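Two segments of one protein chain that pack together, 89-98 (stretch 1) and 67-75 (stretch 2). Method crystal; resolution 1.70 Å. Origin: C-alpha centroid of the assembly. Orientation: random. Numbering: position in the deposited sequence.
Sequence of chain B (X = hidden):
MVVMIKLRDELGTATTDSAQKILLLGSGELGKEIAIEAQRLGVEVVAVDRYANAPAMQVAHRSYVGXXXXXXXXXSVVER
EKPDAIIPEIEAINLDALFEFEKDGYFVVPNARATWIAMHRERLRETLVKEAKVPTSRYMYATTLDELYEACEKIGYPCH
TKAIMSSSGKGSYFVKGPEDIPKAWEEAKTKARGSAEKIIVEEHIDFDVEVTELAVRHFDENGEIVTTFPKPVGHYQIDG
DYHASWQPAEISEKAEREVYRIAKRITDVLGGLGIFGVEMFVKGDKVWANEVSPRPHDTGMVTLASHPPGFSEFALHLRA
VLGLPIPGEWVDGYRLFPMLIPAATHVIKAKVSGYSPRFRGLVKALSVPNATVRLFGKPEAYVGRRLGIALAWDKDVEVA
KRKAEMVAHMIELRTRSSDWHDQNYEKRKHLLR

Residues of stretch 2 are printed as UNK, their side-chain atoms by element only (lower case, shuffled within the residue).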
# COMPACT_ATOMS: atom_id res chain seq x y z
N GLU B 89 8.81 17.34 -3.37
CA GLU B 89 7.72 16.75 -4.12
C GLU B 89 7.12 17.75 -5.11
O GLU B 89 6.36 17.38 -6.01
CB GLU B 89 6.67 16.26 -3.14
CG GLU B 89 7.26 15.23 -2.18
CD GLU B 89 7.39 13.88 -2.85
OE1 GLU B 89 8.12 13.73 -3.89
OE2 GLU B 89 6.75 12.95 -2.33
N ILE B 90 7.51 19.01 -4.96
CA ILE B 90 7.06 20.06 -5.85
C ILE B 90 8.21 20.94 -6.27
O ILE B 90 9.31 20.84 -5.74
CB ILE B 90 6.00 20.91 -5.17
CG1 ILE B 90 6.53 21.48 -3.85
CG2 ILE B 90 4.80 20.05 -4.91
CD1 ILE B 90 5.65 22.59 -3.28
N GLU B 91 7.97 21.77 -7.28
CA GLU B 91 8.99 22.69 -7.78
C GLU B 91 9.04 23.97 -6.94
O GLU B 91 10.10 24.58 -6.81
CB GLU B 91 8.69 23.05 -9.25
CG GLU B 91 9.70 23.99 -9.84
CD GLU B 91 9.08 24.93 -10.85
OE1 GLU B 91 8.37 24.42 -11.77
OE2 GLU B 91 9.30 26.17 -10.73
N ALA B 92 7.89 24.37 -6.37
CA ALA B 92 7.79 25.61 -5.58
C ALA B 92 8.38 25.51 -4.17
O ALA B 92 7.70 25.62 -3.15
CB ALA B 92 6.35 26.06 -5.50
N ILE B 93 9.68 25.27 -4.15
CA ILE B 93 10.42 25.17 -2.93
C ILE B 93 11.59 26.15 -3.07
O ILE B 93 12.07 26.40 -4.18
CB ILE B 93 10.94 23.73 -2.71
CG1 ILE B 93 9.77 22.81 -2.34
CG2 ILE B 93 11.99 23.70 -1.64
CD1 ILE B 93 10.12 21.35 -2.50
N ASN B 94 12.04 26.73 -1.97
CA ASN B 94 13.17 27.64 -2.06
C ASN B 94 14.39 26.89 -2.60
O ASN B 94 14.90 25.96 -1.96
CB ASN B 94 13.48 28.22 -0.68
CG ASN B 94 14.56 29.30 -0.73
OD1 ASN B 94 15.74 29.01 -0.99
ND2 ASN B 94 14.16 30.55 -0.48
N LEU B 95 14.88 27.29 -3.79
CA LEU B 95 16.03 26.57 -4.37
C LEU B 95 17.36 26.82 -3.67
O LEU B 95 18.18 25.91 -3.54
CB LEU B 95 16.14 26.90 -5.88
CG LEU B 95 14.88 26.70 -6.71
CD1 LEU B 95 15.13 27.30 -8.12
CD2 LEU B 95 14.49 25.20 -6.79
N ASP B 96 17.61 28.05 -3.21
CA ASP B 96 18.84 28.29 -2.46
C ASP B 96 18.89 27.36 -1.23
O ASP B 96 19.94 26.90 -0.83
CB ASP B 96 18.90 29.74 -1.94
CG ASP B 96 19.28 30.75 -3.03
OD1 ASP B 96 19.61 30.32 -4.15
OD2 ASP B 96 19.23 31.96 -2.75
N ALA B 97 17.75 27.13 -0.60
CA ALA B 97 17.76 26.27 0.58
C ALA B 97 18.27 24.88 0.23
O ALA B 97 19.08 24.31 0.95
CB ALA B 97 16.32 26.15 1.20
N LEU B 98 17.73 24.32 -0.86
CA LEU B 98 18.16 22.98 -1.27
C LEU B 98 19.68 22.94 -1.49
O LEU B 98 20.35 21.99 -1.06
CB LEU B 98 17.39 22.53 -2.53
CG LEU B 98 15.87 22.43 -2.40
CD1 LEU B 98 15.27 21.92 -3.76
CD2 LEU B 98 15.49 21.48 -1.25
N UNK B 67 5.66 28.16 4.83
CA UNK B 67 5.90 28.66 3.48
C UNK B 67 7.22 28.00 2.98
O UNK B 67 8.32 28.31 3.46
o UNK B 67 6.45 30.16 1.19
c UNK B 67 6.06 30.17 3.57
n UNK B 67 6.88 32.07 2.32
c UNK B 67 6.48 30.80 2.26
N UNK B 68 7.05 27.08 2.04
CA UNK B 68 8.21 26.33 1.59
C UNK B 68 9.10 27.15 0.64
O UNK B 68 10.15 26.69 0.21
s UNK B 68 7.04 22.38 1.37
c UNK B 68 5.83 22.75 0.10
c UNK B 68 7.74 24.93 1.09
c UNK B 68 7.12 23.90 2.27
N UNK B 69 8.70 28.42 0.38
CA UNK B 69 9.56 29.32 -0.37
C UNK B 69 10.42 30.12 0.62
O UNK B 69 11.29 30.94 0.23
c UNK B 69 8.73 30.26 -1.27
c UNK B 69 10.24 30.13 -4.02
s UNK B 69 9.27 28.73 -3.48
c UNK B 69 8.04 29.54 -2.41
N UNK B 70 10.22 29.89 1.93
CA UNK B 70 11.00 30.60 2.96
C UNK B 70 12.17 29.74 3.41
O UNK B 70 11.99 28.71 4.09
o UNK B 70 10.20 31.86 6.37
c UNK B 70 10.08 30.92 4.16
c UNK B 70 10.84 31.53 5.36
o UNK B 70 12.07 31.69 5.30
N UNK B 71 13.38 30.14 3.00
CA UNK B 71 14.57 29.37 3.34
C UNK B 71 14.78 29.13 4.84
O UNK B 71 15.25 28.08 5.25
c UNK B 71 15.81 30.07 2.78
c UNK B 71 18.24 30.01 2.34
n UNK B 71 19.71 32.01 1.87
c UNK B 71 18.57 31.44 2.74
c UNK B 71 17.08 29.45 3.20
N UNK B 72 14.47 30.14 5.67
CA UNK B 72 14.66 30.02 7.12
C UNK B 72 13.73 28.95 7.73
O UNK B 72 14.12 28.25 8.69
c UNK B 72 15.28 32.43 7.81
o UNK B 72 16.36 32.28 7.18
c UNK B 72 14.25 31.32 7.85
o UNK B 72 14.95 33.48 8.45
N UNK B 73 12.49 28.89 7.23
CA UNK B 73 11.53 27.90 7.70
C UNK B 73 12.09 26.50 7.40
O UNK B 73 12.15 25.63 8.29
c UNK B 73 8.94 26.38 8.39
c UNK B 73 7.92 25.14 6.10
c UNK B 73 8.75 26.26 6.01
c UNK B 73 10.16 28.09 7.02
c UNK B 73 8.10 25.24 8.51
c UNK B 73 9.26 26.89 7.14
c UNK B 73 7.58 24.61 7.38
N UNK B 74 12.49 26.28 6.16
CA UNK B 74 13.02 24.98 5.77
C UNK B 74 14.28 24.64 6.55
O UNK B 74 14.45 23.48 6.98
c UNK B 74 13.29 24.93 4.24
c UNK B 74 12.04 25.15 3.36
c UNK B 74 12.46 25.06 1.88
c UNK B 74 10.96 24.08 3.67
N UNK B 75 15.17 25.60 6.77
CA UNK B 75 16.36 25.27 7.55
C UNK B 75 16.02 24.87 9.00
O UNK B 75 16.64 24.02 9.61
c UNK B 75 20.82 23.33 7.47
n UNK B 75 20.06 26.58 5.05
c UNK B 75 18.88 27.06 5.61
c UNK B 75 19.71 24.16 7.65
c UNK B 75 21.58 24.64 5.57
c UNK B 75 19.52 25.25 6.78
c UNK B 75 17.32 26.47 7.58
c UNK B 75 20.47 25.47 5.75
c UNK B 75 21.74 23.58 6.44
c UNK B 75 18.52 26.28 6.68

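Position 67 carries two carbons, the second bearing one oxygen and one nitrogen: a carboxamide, out of contact with stretch 1. This is Asn67. Its OD1 accepts from the backbone N of position 69 at 3.0 Å, inside a type I turn that runs from 67 to 70.

Position 68 has an unbranched chain of two carbons, a sulfur and a last carbon. That terminal carbon lies 3.4 Å from Ile90 CD1, a tight apolar contact, and the pattern is that of methionine, Met68. Its backbone works as well: Met68 O accepts from Asn94 N at 2.9 Å.

Position 69 repeats the chain, carbon-carbon-sulfur-carbon, but folds it with all three chi angles in m. The sulfur comes 3.4 Å from Ala92 C, against the backbone of stretch 1 where it passes from Ala92 to Ile93. This is Met69, exposed yet well covered by its partner.

At position 70 two carbons end in two oxygens, a carboxylate whose CA-to-CB bond points away from stretch 1. It is Asp70, an N-cap: OD2 accepts weak bonds from the backbone N of position 72 at 2.9 Å and from the backbone N of position 73 at 3.4 Å.

Position 71 shows four carbons in a row ending in nitrogen, with the aliphatic part against Ala97: Lys71. Its CG sits 3.9 Å from Ala97 CB.

Position 72 again has two carbons and two oxygens; its CA-to-CB bond points away from stretch 1, and it makes no contact with that stretch: Asp72. Position 73 has one carbon and a six-carbon ring, without a heteroatom, out of reach of stretch 1: Phe73.

Position 74 has four carbons forked at the second, on a CA-to-CB bond that points toward stretch 1, and is Leu74. Its CD1 lies 3.8 Å from Ile93 CG2 and 4.1 Å from Ala97 CB, touching both.

Position 75 bears one carbon and fused five- and six-membered rings holding a nitrogen, the indole of Trp75, whose NE1 comes no nearer than 4.8 Å to Ala97 O, so it makes no close contact.

The contact turns on Asn94. Its backbone N and its ND2 reach consecutive carbonyls, the latter bonding Met69 O at 3.0 Å and nearly straight, while its OD1 caps its own helix by accepting from Ala97 N at 2.8 Å. One side-chain amide thus caps its own helix and bonds to the neighbouring turn. Around this polar pin, apolar side chains close the gap, and Lys71 CG and Leu74 CD1 both pack near Ala97 CB, at 3.9 and 4.1 Å.

Stretch 2 (67-75) NMMDKDFLW
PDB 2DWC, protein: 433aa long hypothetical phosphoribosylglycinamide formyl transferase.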